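Local coordinates for conserved hypothetical protein (Staphylococcus aureus subsp. aureus, PDB 1TSJ), which is of unknown function but probably has the paired beta-alpha-beta-beta-beta fold of the glyoxalase clan, related to 3-demethylubiquinone-9 3-methyltransferase-like proteins, at residues A[24-38]-A[47-59]. Sequence-based numbering, arbitrary orientation.
Sequences TSLFEDSEIITMAKY and GTVQHSIFTLNGQ
Gln50 swings CG anti to its own backbone N (chi1 176°) and runs on extended, which lays its aliphatic part along the ring of Tyr38; the tyrosine, with CG beside the backbone N (chi1 -72°), places the ring alongside Thr48 and Gln50. Gln50 CB sits over one face, 4.0 Å from the centroid of the Tyr38 ring and 19° off the normal, a CH-pi contact, while Thr48 CB meets the ring edge in its plane. Beside them Lys37, bent at chi2 and chi4, curls so that NZ reaches Gly47 O at 3.0 Å, in the carbonyl plane and on a lone pair; NZ also forms a salt bridge with Glu17 of helix 16-26.

The two strands, 31-37 and 49-56, form an antiparallel hairpin and belong to a beta-alpha-beta-beta-beta module (strand 6-11, helix 16-26, then three strands), consistent with the glyoxalase clan; two classic beta bulges each shift the register by one residue. In one, Gln50 and His51 both face Ala36, whose O accepts from Gln50 N at 2.6 Å and from His51 N at 3.1 Å. In the other, Ile33 and Thr34 face Ile53: Ile53 O takes a bond from Ile33 N and a weak one from Thr34 N. At this bulge Ile33 and Ile53 lie side by side, pointing the same way, CG1 of Ile33 3.8 Å from CG2 of Ile53.

On the face carrying Ile32, Met35, Ser52 and Phe54, selenomethionine Met35 crosses Val49 at about a right angle; SE of Met35 lies 3.8 Å from CG2 of Val49, and Met35 also touches Val20 of helix 16-26, which covers this side. Farther along, the type I' turn from Leu56 to Gln59 presents Gly58 N to Asp29 O at 2.9 Å, and Asn57 has ND2 at the edge of the Phe27 ring, amide and ring planes nearly perpendicular.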
ATOM      1  N   THR A  24       8.329 -14.617   2.549  1.00 24.13           N
ATOM      2  CA  THR A  24       8.443 -15.314   1.251  1.00 25.91           C
ATOM      3  C   THR A  24       9.025 -16.740   1.460  1.00 24.48           C
ATOM      4  O   THR A  24       8.572 -17.719   0.926  1.00 24.13           O
ATOM      5  CB  THR A  24       9.333 -14.304   0.278  1.00 27.91           C
ATOM      6  OG1 THR A  24       8.431 -13.323  -0.421  1.00 32.25           O
ATOM      7  CG2 THR A  24       9.962 -15.103  -0.808  1.00 34.37           C
ATOM      8  N   SER A  25      10.062 -16.826   2.286  1.00 26.15           N
ATOM      9  CA  SER A  25      10.832 -18.092   2.595  1.00 26.46           C
ATOM     10  C   SER A  25       9.989 -19.097   3.400  1.00 27.30           C
ATOM     11  O   SER A  25       9.879 -20.249   3.031  1.00 30.58           O
ATOM     12  CB  SER A  25      12.152 -17.723   3.313  1.00 26.33           C
ATOM     13  OG  SER A  25      12.907 -16.878   2.463  1.00 24.63           O
ATOM     14  N   LEU A  26       9.263 -18.614   4.388  1.00 27.50           N
ATOM     15  CA  LEU A  26       8.355 -19.483   5.163  1.00 26.31           C
ATOM     16  C   LEU A  26       7.100 -19.997   4.569  1.00 24.24           C
ATOM     17  O   LEU A  26       6.684 -21.066   4.878  1.00 22.76           O
ATOM     18  CB  LEU A  26       7.870 -18.664   6.300  1.00 26.40           C
ATOM     19  CG  LEU A  26       8.965 -18.211   7.199  1.00 28.96           C
ATOM     20  CD1 LEU A  26       8.293 -17.293   8.213  1.00 33.17           C
ATOM     21  CD2 LEU A  26       9.541 -19.403   7.934  1.00 29.88           C
ATOM     22  N   PHE A  27       6.410 -19.121   3.892  1.00 24.25           N
ATOM     23  CA  PHE A  27       5.055 -19.419   3.400  1.00 24.43           C
ATOM     24  C   PHE A  27       5.276 -20.009   2.049  1.00 28.40           C
ATOM     25  O   PHE A  27       6.207 -19.609   1.332  1.00 32.01           O
ATOM     26  CB  PHE A  27       4.083 -18.175   3.219  1.00 20.40           C
ATOM     27  CG  PHE A  27       3.715 -17.562   4.479  1.00 17.54           C
ATOM     28  CD1 PHE A  27       4.618 -16.806   5.162  1.00 15.62           C
ATOM     29  CD2 PHE A  27       2.512 -17.828   5.085  1.00 18.01           C
ATOM     30  CE1 PHE A  27       4.350 -16.283   6.432  1.00 15.27           C
ATOM     31  CE2 PHE A  27       2.224 -17.289   6.345  1.00 16.20           C
ATOM     32  CZ  PHE A  27       3.168 -16.494   6.966  1.00 16.48           C
ATOM     33  N   GLU A  28       4.354 -20.847   1.666  1.00 32.22           N
ATOM     34  CA  GLU A  28       4.514 -21.670   0.592  1.00 36.50           C
ATOM     35  C   GLU A  28       4.387 -20.933  -0.668  1.00 37.00           C
ATOM     36  O   GLU A  28       5.414 -20.611  -1.257  1.00 42.70           O
ATOM     37  CB  GLU A  28       3.514 -22.826   0.635  1.00 37.75           C
ATOM     38  CG  GLU A  28       3.994 -24.012   1.471  1.00 41.73           C
ATOM     39  CD  GLU A  28       3.144 -25.302   1.205  1.00 44.15           C
ATOM     40  OE1 GLU A  28       3.142 -26.109   2.182  1.00 50.90           O
ATOM     41  OE2 GLU A  28       2.457 -25.489   0.080  1.00 51.78           O
ATOM     42  N   ASP A  29       3.216 -20.752  -1.199  1.00 35.74           N
ATOM     43  CA  ASP A  29       3.140 -20.465  -2.643  1.00 34.67           C
ATOM     44  C   ASP A  29       3.481 -18.990  -2.832  1.00 33.32           C
ATOM     45  O   ASP A  29       2.681 -18.194  -3.272  1.00 34.48           O
ATOM     46  CB  ASP A  29       1.732 -20.778  -3.095  1.00 35.24           C
ATOM     47  CG  ASP A  29       1.361 -20.172  -4.412  1.00 39.38           C
ATOM     48  OD1 ASP A  29       2.319 -20.015  -5.233  1.00 47.91           O
ATOM     49  OD2 ASP A  29       0.133 -19.882  -4.733  1.00 42.54           O
ATOM     50  N   SER A  30       4.691 -18.596  -2.519  1.00 31.23           N
ATOM     51  CA  SER A  30       4.958 -17.204  -2.351  1.00 30.19           C
ATOM     52  C   SER A  30       6.249 -16.753  -3.102  1.00 28.20           C
ATOM     53  O   SER A  30       6.978 -17.508  -3.512  1.00 28.39           O
ATOM     54  CB  SER A  30       4.909 -16.956  -0.871  1.00 29.41           C
ATOM     55  OG  SER A  30       6.090 -17.380  -0.401  1.00 30.41           O
ATOM     56  N   GLU A  31       6.406 -15.491  -3.424  1.00 27.71           N
ATOM     57  CA  GLU A  31       7.392 -15.041  -4.357  1.00 25.19           C
ATOM     58  C   GLU A  31       7.498 -13.518  -4.347  1.00 24.11           C
ATOM     59  O   GLU A  31       6.530 -12.821  -4.293  1.00 22.17           O
ATOM     60  CB  GLU A  31       6.964 -15.478  -5.705  1.00 24.86           C
ATOM     61  CG  GLU A  31       8.022 -15.106  -6.715  1.00 28.81           C
ATOM     62  CD  GLU A  31       7.663 -15.436  -8.166  1.00 32.12           C
ATOM     63  OE1 GLU A  31       6.517 -15.772  -8.397  1.00 27.16           O
ATOM     64  OE2 GLU A  31       8.546 -15.314  -9.072  1.00 38.32           O
ATOM     65  N   ILE A  32       8.705 -12.984  -4.428  1.00 24.54           N
ATOM     66  CA  ILE A  32       8.849 -11.589  -4.622  1.00 24.12           C
ATOM     67  C   ILE A  32       8.522 -11.233  -6.089  1.00 25.45           C
ATOM     68  O   ILE A  32       9.251 -11.648  -6.986  1.00 25.92           O
ATOM     69  CB  ILE A  32      10.221 -11.152  -4.235  1.00 23.54           C
ATOM     70  CG1 ILE A  32      10.311 -11.040  -2.722  1.00 23.33           C
ATOM     71  CG2 ILE A  32      10.471  -9.772  -4.723  1.00 23.12           C
ATOM     72  CD1 ILE A  32      11.772 -10.882  -2.149  1.00 22.12           C
ATOM     73  N   ILE A  33       7.418 -10.504  -6.343  1.00 25.23           N
ATOM     74  CA  ILE A  33       7.218 -10.138  -7.673  1.00 27.35           C
ATOM     75  C   ILE A  33       7.871  -8.786  -8.087  1.00 28.03           C
ATOM     76  O   ILE A  33       8.190  -8.603  -9.198  1.00 29.38           O
ATOM     77  CB  ILE A  33       5.750 -10.400  -8.174  1.00 28.50           C
ATOM     78  CG1 ILE A  33       5.028  -9.130  -8.434  1.00 29.63           C
ATOM     79  CG2 ILE A  33       4.895 -11.302  -7.231  1.00 29.78           C
ATOM     80  CD1 ILE A  33       5.340  -8.521  -9.804  1.00 33.52           C
ATOM     81  N   THR A  34       8.214  -7.878  -7.202  1.00 30.27           N
ATOM     82  CA  THR A  34       8.633  -6.513  -7.578  1.00 30.62           C
ATOM     83  C   THR A  34       9.315  -5.998  -6.337  1.00 33.31           C
ATOM     84  O   THR A  34       8.752  -6.046  -5.223  1.00 32.93           O
ATOM     85  CB  THR A  34       7.375  -5.600  -7.882  1.00 32.16           C
ATOM     86  OG1 THR A  34       6.869  -5.774  -9.262  1.00 32.77           O
ATOM     87  CG2 THR A  34       7.606  -4.015  -7.629  1.00 32.12           C
HETATM   88  N   MSE A  35      10.557  -5.574  -6.527  1.00 35.95           N
HETATM   89  CA  MSE A  35      11.213  -4.767  -5.616  1.00 39.89           C
HETATM   90  C   MSE A  35      11.901  -3.614  -6.247  1.00 38.63           C
HETATM   91  O   MSE A  35      12.738  -3.817  -7.137  1.00 41.27           O
HETATM   92  CB  MSE A  35      12.278  -5.580  -4.993  1.00 41.01           C
HETATM   93  CG  MSE A  35      11.858  -6.202  -3.800  1.00 45.04           C
HETATM   94 SE   MSE A  35      13.128  -5.985  -2.351  1.00 52.99          SE
HETATM   95  CE  MSE A  35      11.938  -6.932  -0.932  1.00 49.85           C
ATOM     96  N   ALA A  36      11.677  -2.410  -5.722  1.00 37.66           N
ATOM     97  CA  ALA A  36      12.380  -1.244  -6.179  1.00 36.43           C
ATOM     98  C   ALA A  36      12.963  -0.575  -4.997  1.00 37.86           C
ATOM     99  O   ALA A  36      12.248  -0.343  -4.059  1.00 38.93           O
ATOM    100  CB  ALA A  36      11.501  -0.349  -6.917  1.00 35.12           C
ATOM    101  N   LYS A  37      14.286  -0.306  -5.047  1.00 39.83           N
ATOM    102  CA  LYS A  37      14.998   0.394  -3.986  1.00 40.99           C
ATOM    103  C   LYS A  37      15.142   1.877  -4.257  1.00 42.50           C
ATOM    104  O   LYS A  37      15.039   2.340  -5.428  1.00 45.32           O
ATOM    105  CB  LYS A  37      16.390  -0.123  -3.861  1.00 41.42           C
ATOM    106  CG  LYS A  37      16.613  -1.624  -4.007  1.00 42.26           C
ATOM    107  CD  LYS A  37      15.861  -2.453  -3.012  1.00 45.01           C
ATOM    108  CE  LYS A  37      16.618  -3.784  -2.662  1.00 45.74           C
ATOM    109  NZ  LYS A  37      17.715  -3.564  -1.639  1.00 48.15           N
ATOM    110  N   TYR A  38      15.420   2.632  -3.226  1.00 43.10           N
ATOM    111  CA  TYR A  38      15.798   4.023  -3.422  1.00 45.59           C
ATOM    112  C   TYR A  38      17.226   4.279  -3.937  1.00 47.26           C
ATOM    113  O   TYR A  38      18.215   3.752  -3.352  1.00 48.31           O
ATOM    114  CB  TYR A  38      15.680   4.776  -2.113  1.00 46.41           C
ATOM    115  CG  TYR A  38      14.221   5.004  -1.715  1.00 47.62           C
ATOM    116  CD1 TYR A  38      13.765   4.496  -0.475  1.00 46.88           C
ATOM    117  CD2 TYR A  38      13.321   5.780  -2.575  1.00 44.69           C
ATOM    118  CE1 TYR A  38      12.556   4.673  -0.099  1.00 46.51           C
ATOM    119  CE2 TYR A  38      12.066   5.972  -2.215  1.00 44.56           C
ATOM    120  CZ  TYR A  38      11.692   5.391  -0.957  1.00 47.98           C
ATOM    121  OH  TYR A  38      10.414   5.474  -0.480  1.00 51.65           O
ATOM    122  N   GLY A  47      19.028   2.018  -1.098  1.00 49.78           N
ATOM    123  CA  GLY A  47      19.131   0.597  -0.779  1.00 47.77           C
ATOM    124  C   GLY A  47      17.867   0.151  -0.051  1.00 46.27           C
ATOM    125  O   GLY A  47      17.505  -1.053  -0.063  1.00 46.79           O
ATOM    126  N   THR A  48      17.145   1.108   0.513  1.00 43.48           N
ATOM    127  CA  THR A  48      15.818   0.830   1.010  1.00 42.59           C
ATOM    128  C   THR A  48      14.730   0.516  -0.010  1.00 41.02           C
ATOM    129  O   THR A  48      14.831   0.930  -1.158  1.00 42.41           O
ATOM    130  CB  THR A  48      15.360   1.980   1.838  1.00 43.32           C
ATOM    131  OG1 THR A  48      16.227   2.033   2.991  1.00 43.36           O
ATOM    132  CG2 THR A  48      13.960   1.641   2.458  1.00 46.02           C
ATOM    133  N   VAL A  49      13.679  -0.214   0.398  1.00 38.68           N
ATOM    134  CA  VAL A  49      12.603  -0.573  -0.539  1.00 35.31           C
ATOM    135  C   VAL A  49      11.696   0.622  -0.740  1.00 33.83           C
ATOM    136  O   VAL A  49      11.323   1.285   0.194  1.00 31.51           O
ATOM    137  CB  VAL A  49      11.862  -1.803  -0.060  1.00 33.71           C
ATOM    138  CG1 VAL A  49      10.740  -2.030  -0.936  1.00 34.75           C
ATOM    139  CG2 VAL A  49      12.776  -2.949  -0.147  1.00 30.98           C
ATOM    140  N   GLN A  50      11.397   0.908  -1.976  1.00 33.61           N
ATOM    141  CA  GLN A  50      10.464   1.948  -2.325  1.00 36.05           C
ATOM    142  C   GLN A  50       9.194   1.281  -2.645  1.00 35.44           C
ATOM    143  O   GLN A  50       8.133   1.768  -2.394  1.00 34.98           O
ATOM    144  CB  GLN A  50      10.908   2.618  -3.606  1.00 36.63           C
ATOM    145  CG  GLN A  50      10.002   3.726  -4.237  1.00 39.36           C
ATOM    146  CD  GLN A  50      10.754   4.359  -5.498  1.00 43.92           C
ATOM    147  OE1 GLN A  50      10.541   5.590  -5.853  1.00 55.69           O
ATOM    148  NE2 GLN A  50      11.703   3.557  -6.142  1.00 49.74           N
ATOM    149  N   HIS A  51       9.301   0.154  -3.292  1.00 36.06           N
ATOM    150  CA  HIS A  51       8.097  -0.462  -3.697  1.00 37.44           C
ATOM    151  C   HIS A  51       8.407  -1.971  -3.772  1.00 36.02           C
ATOM    152  O   HIS A  51       9.332  -2.328  -4.481  1.00 36.13           O
ATOM    153  CB  HIS A  51       7.639   0.157  -5.056  1.00 39.39           C
ATOM    154  CG  HIS A  51       6.354  -0.452  -5.631  1.00 47.64           C
ATOM    155  ND1 HIS A  51       6.286  -0.992  -6.929  1.00 53.01           N
ATOM    156  CD2 HIS A  51       5.081  -0.585  -5.090  1.00 52.15           C
ATOM    157  CE1 HIS A  51       5.039  -1.421  -7.150  1.00 54.30           C
ATOM    158  NE2 HIS A  51       4.287  -1.176  -6.064  1.00 54.91           N
ATOM    159  N   SER A  52       7.624  -2.822  -3.058  1.00 33.93           N
ATOM    160  CA  SER A  52       7.651  -4.301  -3.201  1.00 31.56           C
ATOM    161  C   SER A  52       6.236  -4.818  -3.329  1.00 28.82           C
ATOM    162  O   SER A  52       5.364  -4.411  -2.659  1.00 26.90           O
ATOM    163  CB  SER A  52       8.320  -5.008  -1.971  1.00 32.67           C
ATOM    164  OG  SER A  52       8.862  -6.317  -2.297  1.00 35.61           O
ATOM    165  N   ILE A  53       6.068  -5.780  -4.202  1.00 27.06           N
ATOM    166  CA  ILE A  53       4.881  -6.550  -4.296  1.00 25.21           C
ATOM    167  C   ILE A  53       5.310  -8.008  -4.235  1.00 23.74           C
ATOM    168  O   ILE A  53       6.082  -8.470  -5.056  1.00 24.41           O
ATOM    169  CB  ILE A  53       4.208  -6.295  -5.607  1.00 24.82           C
ATOM    170  CG1 ILE A  53       3.743  -4.876  -5.670  1.00 23.69           C
ATOM    171  CG2 ILE A  53       3.051  -7.200  -5.797  1.00 24.14           C
ATOM    172  CD1 ILE A  53       3.181  -4.577  -6.945  1.00 21.82           C
ATOM    173  N   PHE A  54       4.756  -8.734  -3.289  1.00 21.26           N
ATOM    174  CA  PHE A  54       5.103 -10.099  -3.106  1.00 18.92           C
ATOM    175  C   PHE A  54       3.851 -10.921  -2.888  1.00 19.60           C
ATOM    176  O   PHE A  54       2.781 -10.425  -2.634  1.00 19.31           O
ATOM    177  CB  PHE A  54       6.163 -10.172  -2.012  1.00 16.36           C
ATOM    178  CG  PHE A  54       5.757  -9.623  -0.672  1.00 14.82           C
ATOM    179  CD1 PHE A  54       5.771  -8.322  -0.390  1.00 17.69           C
ATOM    180  CD2 PHE A  54       5.358 -10.469   0.360  1.00 14.56           C
ATOM    181  CE1 PHE A  54       5.309  -7.885   0.943  1.00 16.81           C
ATOM    182  CE2 PHE A  54       4.996 -10.041   1.552  1.00 11.77           C
ATOM    183  CZ  PHE A  54       4.961  -8.787   1.859  1.00 13.36           C
ATOM    184  N   THR A  55       4.010 -12.193  -3.008  1.00 21.06           N
ATOM    185  CA  THR A  55       2.980 -13.202  -2.748  1.00 22.36           C
ATOM    186  C   THR A  55       3.253 -13.993  -1.464  1.00 22.16           C
ATOM    187  O   THR A  55       4.389 -14.148  -1.085  1.00 21.70           O
ATOM    188  CB  THR A  55       3.040 -14.125  -3.949  1.00 23.36           C
ATOM    189  OG1 THR A  55       2.511 -13.405  -5.071  1.00 27.43           O
ATOM    190  CG2 THR A  55       2.076 -15.107  -3.874  1.00 27.48           C
ATOM    191  N   LEU A  56       2.194 -14.430  -0.759  1.00 22.58           N
ATOM    192  CA  LEU A  56       2.256 -15.373   0.348  1.00 21.31           C
ATOM    193  C   LEU A  56       1.029 -16.207   0.133  1.00 22.60           C
ATOM    194  O   LEU A  56      -0.083 -15.654   0.267  1.00 24.59           O
ATOM    195  CB  LEU A  56       2.082 -14.727   1.722  1.00 19.64           C
ATOM    196  CG  LEU A  56       3.074 -13.655   2.136  1.00 20.19           C
ATOM    197  CD1 LEU A  56       2.959 -13.099   3.636  1.00 18.29           C
ATOM    198  CD2 LEU A  56       4.365 -14.144   1.973  1.00 20.08           C
ATOM    199  N   ASN A  57       1.207 -17.493  -0.129  1.00 23.03           N
ATOM    200  CA  ASN A  57       0.130 -18.392  -0.488  1.00 24.50           C
ATOM    201  C   ASN A  57      -0.662 -17.916  -1.609  1.00 23.76           C
ATOM    202  O   ASN A  57      -1.802 -17.970  -1.599  1.00 24.87           O
ATOM    203  CB  ASN A  57      -0.745 -18.650   0.724  1.00 26.81           C
ATOM    204  CG  ASN A  57       0.037 -19.433   1.773  1.00 33.33           C
ATOM    205  OD1 ASN A  57       0.034 -20.696   1.683  1.00 41.47           O
ATOM    206  ND2 ASN A  57       0.879 -18.747   2.604  1.00 34.81           N
ATOM    207  N   GLY A  58      -0.025 -17.337  -2.575  1.00 24.27           N
ATOM    208  CA  GLY A  58      -0.716 -16.786  -3.743  1.00 24.26           C
ATOM    209  C   GLY A  58      -1.487 -15.491  -3.503  1.00 23.65           C
ATOM    210  O   GLY A  58      -2.245 -15.013  -4.388  1.00 26.88           O
ATOM    211  N   GLN A  59      -1.315 -14.922  -2.341  1.00 20.83           N
ATOM    212  CA  GLN A  59      -1.984 -13.676  -2.036  1.00 19.75           C
ATOM    213  C   GLN A  59      -0.994 -12.566  -2.056  1.00 19.14           C
ATOM    214  O   GLN A  59       0.091 -12.640  -1.425  1.00 20.56           O
ATOM    215  CB  GLN A  59      -2.558 -13.705  -0.619  1.00 19.54           C
ATOM    216  CG  GLN A  59      -3.591 -14.739  -0.523  1.00 18.79           C
ATOM    217  CD  GLN A  59      -4.091 -15.001   0.872  1.00 20.89           C
ATOM    218  OE1 GLN A  59      -4.485 -14.073   1.614  1.00 20.39           O
ATOM    219  NE2 GLN A  59      -4.141 -16.312   1.232  1.00 24.91           N
TER